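Local coordinates for ABC transporter substrate-binding protein-branched chain amino acid transport (Streptococcus pneumoniae, PDB 4GNR) that binds isoleucine between its two lobes and probably delivers branched-chain amino acids to an ABC transporter for uptake, at residues K211-A216 and K223-G228; E235-A240 and M338-G343. All blocks are in the same frame, centred on the assembly; numbering follows the deposited sequence.

Contact 1 (K211-A216 and K223-G228); sequences KIVNQA and KPIVGG
Ile225 of strand 225-227 reaches helix 206-218 and meets Val213 and Ala216, one helical turn apart. Its CB points at the helix. Both branches of the isoleucine are used on Val213. CD1 lies 4.0 Å from Val213 CG2, and Ile225 CG2 lies 4.0 Å from the same methyl. Val213 CG2 therefore sits across the fork of the isoleucine, and the two side chains cross at a slant. CD1 also reaches the methyl of Ala216, with CB to Ile225 CD1 at 4.1 Å. Ile225 CG1 lies beside its backbone N (chi1 -65°), opposite the carbonyl carbon, and the chain then runs on extended (chi2 174°), which carries CD1 to both helix residues. On the valine, CG2 faces the strand and also touches the Phe236 ring, while CG1 packs on Ala240. The contact is purely apolar and all three residues are buried. Ile248 of the next strand touches both Val213 and Ile225, and Leu189 of helix 186-193 touches Ala216. This is the packing of a helix on the following strand in a beta-alpha-beta crossover, here strand 199-201, helix 206-218 and strand 225-227 of a periplasmic-binding-protein lobe.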
loop_
_atom_site.group_PDB
_atom_site.type_symbol
_atom_site.label_atom_id
_atom_site.label_comp_id
_atom_site.label_asym_id
_atom_site.label_seq_id
_atom_site.Cartn_x
_atom_site.Cartn_y
_atom_site.Cartn_z
ATOM N N LYS A 211 -14.918 3.610 9.167
ATOM C CA LYS A 211 -16.321 3.582 9.654
ATOM C C LYS A 211 -16.480 2.571 10.801
ATOM O O LYS A 211 -17.227 2.805 11.745
ATOM C CB LYS A 211 -17.276 3.286 8.505
ATOM C CG LYS A 211 -17.345 4.397 7.466
ATOM C CD LYS A 211 -18.304 4.058 6.336
ATOM C CE LYS A 211 -18.333 5.093 5.209
ATOM N NZ LYS A 211 -17.049 5.119 4.440
ATOM N N ILE A 212 -15.799 1.431 10.711
ATOM C CA ILE A 212 -15.824 0.416 11.776
ATOM C C ILE A 212 -15.269 1.020 13.078
ATOM O O ILE A 212 -15.859 0.855 14.145
ATOM C CB ILE A 212 -15.066 -0.843 11.356
ATOM C CG1 ILE A 212 -15.868 -1.596 10.280
ATOM C CG2 ILE A 212 -14.765 -1.722 12.572
ATOM C CD1 ILE A 212 -15.073 -2.641 9.548
ATOM N N VAL A 213 -14.130 1.703 12.986
ATOM C CA VAL A 213 -13.548 2.347 14.169
ATOM C C VAL A 213 -14.538 3.370 14.754
ATOM O O VAL A 213 -14.779 3.423 15.953
ATOM C CB VAL A 213 -12.217 3.024 13.809
ATOM C CG1 VAL A 213 -11.756 3.917 14.953
ATOM C CG2 VAL A 213 -11.180 1.940 13.491
ATOM N N ASN A 214 -15.117 4.145 13.852
ATOM C CA ASN A 214 -16.077 5.169 14.215
ATOM C C ASN A 214 -17.254 4.626 15.022
ATOM O O ASN A 214 -17.666 5.172 16.055
ATOM C CB ASN A 214 -16.633 5.786 12.947
ATOM C CG ASN A 214 -17.609 6.863 13.253
ATOM O OD1 ASN A 214 -18.800 6.610 13.259
ATOM N ND2 ASN A 214 -17.120 8.011 13.692
ATOM N N GLN A 215 -17.837 3.571 14.478
ATOM C CA GLN A 215 -18.988 2.916 15.099
ATOM C C GLN A 215 -18.637 2.112 16.352
ATOM O O GLN A 215 -19.414 2.080 17.321
ATOM C CB GLN A 215 -19.732 2.086 14.068
ATOM C CG GLN A 215 -20.391 2.978 13.014
ATOM C CD GLN A 215 -21.028 2.239 11.855
ATOM O OE1 GLN A 215 -21.679 1.214 12.035
ATOM N NE2 GLN A 215 -20.874 2.801 10.644
ATOM N N ALA A 216 -17.483 1.465 16.351
ATOM C CA ALA A 216 -17.049 0.678 17.511
ATOM C C ALA A 216 -16.844 1.589 18.707
ATOM O O ALA A 216 -17.391 1.362 19.794
ATOM C CB ALA A 216 -15.771 -0.113 17.192
ATOM N N LYS A 223 -11.131 -1.137 23.223
ATOM C CA LYS A 223 -9.970 -2.007 23.051
ATOM C C LYS A 223 -9.246 -1.743 21.726
ATOM O O LYS A 223 -9.813 -1.203 20.771
ATOM C CB LYS A 223 -10.365 -3.486 23.140
ATOM C CG LYS A 223 -10.660 -4.020 24.553
ATOM C CD LYS A 223 -9.404 -4.049 25.471
ATOM C CE LYS A 223 -9.671 -4.581 26.847
ATOM N NZ LYS A 223 -8.420 -4.566 27.656
ATOM N N PRO A 224 -7.959 -2.118 21.666
ATOM C CA PRO A 224 -7.193 -1.912 20.436
ATOM C C PRO A 224 -7.855 -2.464 19.187
ATOM O O PRO A 224 -8.414 -3.561 19.209
ATOM C CB PRO A 224 -5.895 -2.677 20.728
ATOM C CG PRO A 224 -5.711 -2.521 22.220
ATOM C CD PRO A 224 -7.127 -2.666 22.755
ATOM N N ILE A 225 -7.788 -1.662 18.124
ATOM C CA ILE A 225 -8.241 -2.042 16.757
ATOM C C ILE A 225 -6.933 -2.049 15.946
ATOM O O ILE A 225 -6.225 -1.039 15.921
ATOM C CB ILE A 225 -9.324 -1.157 16.194
ATOM C CG1 ILE A 225 -10.590 -1.332 17.056
ATOM C CG2 ILE A 225 -9.607 -1.528 14.728
ATOM C CD1 ILE A 225 -11.700 -0.380 16.682
ATOM N N VAL A 226 -6.633 -3.182 15.303
ATOM C CA VAL A 226 -5.367 -3.390 14.615
ATOM C C VAL A 226 -5.599 -3.722 13.155
ATOM O O VAL A 226 -6.415 -4.587 12.824
ATOM C CB VAL A 226 -4.617 -4.556 15.303
ATOM C CG1 VAL A 226 -3.207 -4.733 14.718
ATOM C CG2 VAL A 226 -4.531 -4.350 16.813
ATOM N N GLY A 227 -4.865 -3.037 12.292
ATOM C CA GLY A 227 -5.018 -3.219 10.866
ATOM C C GLY A 227 -3.727 -3.446 10.125
ATOM O O GLY A 227 -2.618 -3.330 10.648
ATOM N N GLY A 228 -3.911 -3.852 8.865
ATOM C CA GLY A 228 -2.816 -3.952 7.928
ATOM C C GLY A 228 -2.568 -2.574 7.283
ATOM O O GLY A 228 -3.045 -1.528 7.733
#

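Contact 2 (E235-A240 and M338-G343); sequences EFVQQA and MTMNNG
A small apolar contact with a Met-aromatic component joins Phe236 and Val237 of helix 234-240 to Met340 and Gly343, at the end of strand 335-341 and in the turn after it. Met340 SD comes to the edge of the Phe236 ring, not over its face. The sulfur lies 4.1 Å from Phe236 CE2 and 5.4 Å from the ring centroid, 89° off the ring normal. The methionine chain and the phenylalanine run side by side in opposite senses. Met340 leaves its strand extended through its first two torsions and bends only at the thioether (chi3 -75°). That puts CE against Val237 CG2 at 3.6 Å. The valine spreads both methyls over the turn. Its CG1 lies 3.9 Å from Gly343 CA, and its CG2 is 3.7 Å from Gly343 O. Gly343 has a positive phi and no side chain, and Val237 comes close to its backbone. Phe236 also stacks on Phe231 and touches Tyr206 of helix 206-218. Met340 packs beside Phe250 of strand 248-252. The helix is thus packed both on helix 206-218 and on strand 335-341, which lies next to the outermost strand 344-351 of the mixed sheet.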
loop_
_atom_site.group_PDB
_atom_site.type_symbol
_atom_site.label_atom_id
_atom_site.label_comp_id
_atom_site.label_asym_id
_atom_site.label_seq_id
_atom_site.Cartn_x
_atom_site.Cartn_y
_atom_site.Cartn_z
ATOM N N GLU A 235 -7.332 9.715 5.011
ATOM C CA GLU A 235 -8.755 9.459 4.752
ATOM C C GLU A 235 -9.278 8.451 5.787
ATOM O O GLU A 235 -10.456 8.480 6.158
ATOM C CB GLU A 235 -9.000 9.028 3.315
ATOM C CG GLU A 235 -10.449 8.955 3.005
ATOM C CD GLU A 235 -11.151 10.282 3.260
ATOM O OE1 GLU A 235 -10.496 11.338 3.115
ATOM O OE2 GLU A 235 -12.356 10.270 3.600
ATOM N N PHE A 236 -8.423 7.537 6.233
ATOM C CA PHE A 236 -8.825 6.596 7.293
ATOM C C PHE A 236 -9.207 7.410 8.553
ATOM O O PHE A 236 -10.240 7.153 9.186
ATOM C CB PHE A 236 -7.659 5.650 7.619
ATOM C CG PHE A 236 -7.858 4.877 8.896
ATOM C CD1 PHE A 236 -8.726 3.798 8.960
ATOM C CD2 PHE A 236 -7.186 5.251 10.054
ATOM C CE1 PHE A 236 -8.905 3.109 10.139
ATOM C CE2 PHE A 236 -7.373 4.583 11.230
ATOM C CZ PHE A 236 -8.244 3.499 11.283
ATOM N N VAL A 237 -8.363 8.373 8.913
ATOM C CA VAL A 237 -8.611 9.204 10.090
ATOM C C VAL A 237 -9.894 10.028 9.904
ATOM O O VAL A 237 -10.696 10.169 10.836
ATOM C CB VAL A 237 -7.399 10.097 10.421
ATOM C CG1 VAL A 237 -7.737 11.030 11.603
ATOM C CG2 VAL A 237 -6.164 9.244 10.737
ATOM N N GLN A 238 -10.103 10.563 8.710
ATOM C CA GLN A 238 -11.323 11.341 8.433
ATOM C C GLN A 238 -12.584 10.482 8.622
ATOM O O GLN A 238 -13.597 10.945 9.151
ATOM C CB GLN A 238 -11.293 11.934 7.038
ATOM C CG GLN A 238 -10.384 13.138 6.963
ATOM C CD GLN A 238 -10.102 13.601 5.551
ATOM O OE1 GLN A 238 -10.697 13.109 4.589
ATOM N NE2 GLN A 238 -9.169 14.534 5.413
ATOM N N GLN A 239 -12.541 9.237 8.170
ATOM C CA GLN A 239 -13.666 8.286 8.290
ATOM C C GLN A 239 -13.888 7.906 9.766
ATOM O O GLN A 239 -15.024 7.840 10.248
ATOM C CB GLN A 239 -13.451 7.052 7.401
ATOM C CG GLN A 239 -13.444 7.359 5.891
ATOM C CD GLN A 239 -14.763 7.876 5.399
ATOM O OE1 GLN A 239 -15.804 7.307 5.704
ATOM N NE2 GLN A 239 -14.733 8.930 4.596
ATOM N N ALA A 240 -12.801 7.677 10.492
ATOM C CA ALA A 240 -12.912 7.317 11.906
ATOM C C ALA A 240 -13.341 8.472 12.818
ATOM O O ALA A 240 -14.106 8.282 13.765
ATOM C CB ALA A 240 -11.564 6.802 12.422
ATOM N N MET A 338 2.528 1.077 13.726
ATOM C CA MET A 338 2.243 2.440 14.139
ATOM C C MET A 338 1.232 2.432 15.282
ATOM O O MET A 338 0.285 1.670 15.261
ATOM C CB MET A 338 1.624 3.230 12.957
ATOM C CG MET A 338 2.382 3.090 11.654
ATOM S SD MET A 338 4.009 3.840 11.669
ATOM C CE MET A 338 3.689 5.356 10.784
ATOM N N THR A 339 1.461 3.290 16.275
ATOM C CA THR A 339 0.555 3.506 17.407
ATOM C C THR A 339 -0.109 4.875 17.169
ATOM O O THR A 339 0.583 5.895 17.077
ATOM C CB THR A 339 1.306 3.579 18.735
ATOM O OG1 THR A 339 1.905 2.310 19.010
ATOM C CG2 THR A 339 0.348 3.938 19.897
ATOM N N MET A 340 -1.436 4.877 17.093
ATOM C CA MET A 340 -2.209 6.080 16.839
ATOM C C MET A 340 -3.201 6.404 17.950
ATOM O O MET A 340 -3.949 5.539 18.405
ATOM C CB MET A 340 -2.971 5.931 15.498
ATOM C CG MET A 340 -4.024 7.013 15.225
ATOM S SD MET A 340 -4.870 6.833 13.630
ATOM C CE MET A 340 -3.594 7.391 12.498
ATOM N N ASN A 341 -3.192 7.672 18.358
ATOM C CA ASN A 341 -4.126 8.207 19.361
ATOM C C ASN A 341 -4.554 9.591 18.880
ATOM O O ASN A 341 -3.743 10.363 18.382
ATOM C CB ASN A 341 -3.565 8.225 20.777
ATOM C CG ASN A 341 -3.495 6.851 21.359
ATOM O OD1 ASN A 341 -4.520 6.191 21.515
ATOM N ND2 ASN A 341 -2.294 6.404 21.703
ATOM N N ASN A 342 -5.841 9.870 19.033
ATOM C CA ASN A 342 -6.436 11.142 18.614
ATOM C C ASN A 342 -6.143 11.411 17.117
ATOM O O ASN A 342 -5.993 12.557 16.692
ATOM C CB ASN A 342 -5.933 12.291 19.503
ATOM C CG ASN A 342 -6.746 13.572 19.350
ATOM O OD1 ASN A 342 -7.928 13.542 19.006
ATOM N ND2 ASN A 342 -6.128 14.700 19.680
ATOM N N GLY A 343 -6.054 10.334 16.331
ATOM C CA GLY A 343 -5.800 10.430 14.889
ATOM C C GLY A 343 -4.390 10.767 14.458
ATOM O O GLY A 343 -4.156 11.063 13.290
#

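How the contacts relate
Contact 1 closes the short connection from helix 206-218 to strand 225-227. After a short loop that carries Asp229 and Gly230 of the isoleucine pocket, the chain enters helix 234-240, which opens contact 2. That contact closes only after 97 residues, when the chain returns as strand 335-341. Neither contact encloses or crosses the other. Their centres are about 9 Å apart, and the two helices touch: Lys211 NZ lies 2.8 Å from Gln239 OE1, and Asn214 ND2, in one of two conformers, lies 3.0 Å from Ala240 O, both probable hydrogen bonds. Strand 248-252 stands between strands 225-227 and 335-341, so the contacts tie two adjacent helices to the parallel and antiparallel parts of one mixed sheet.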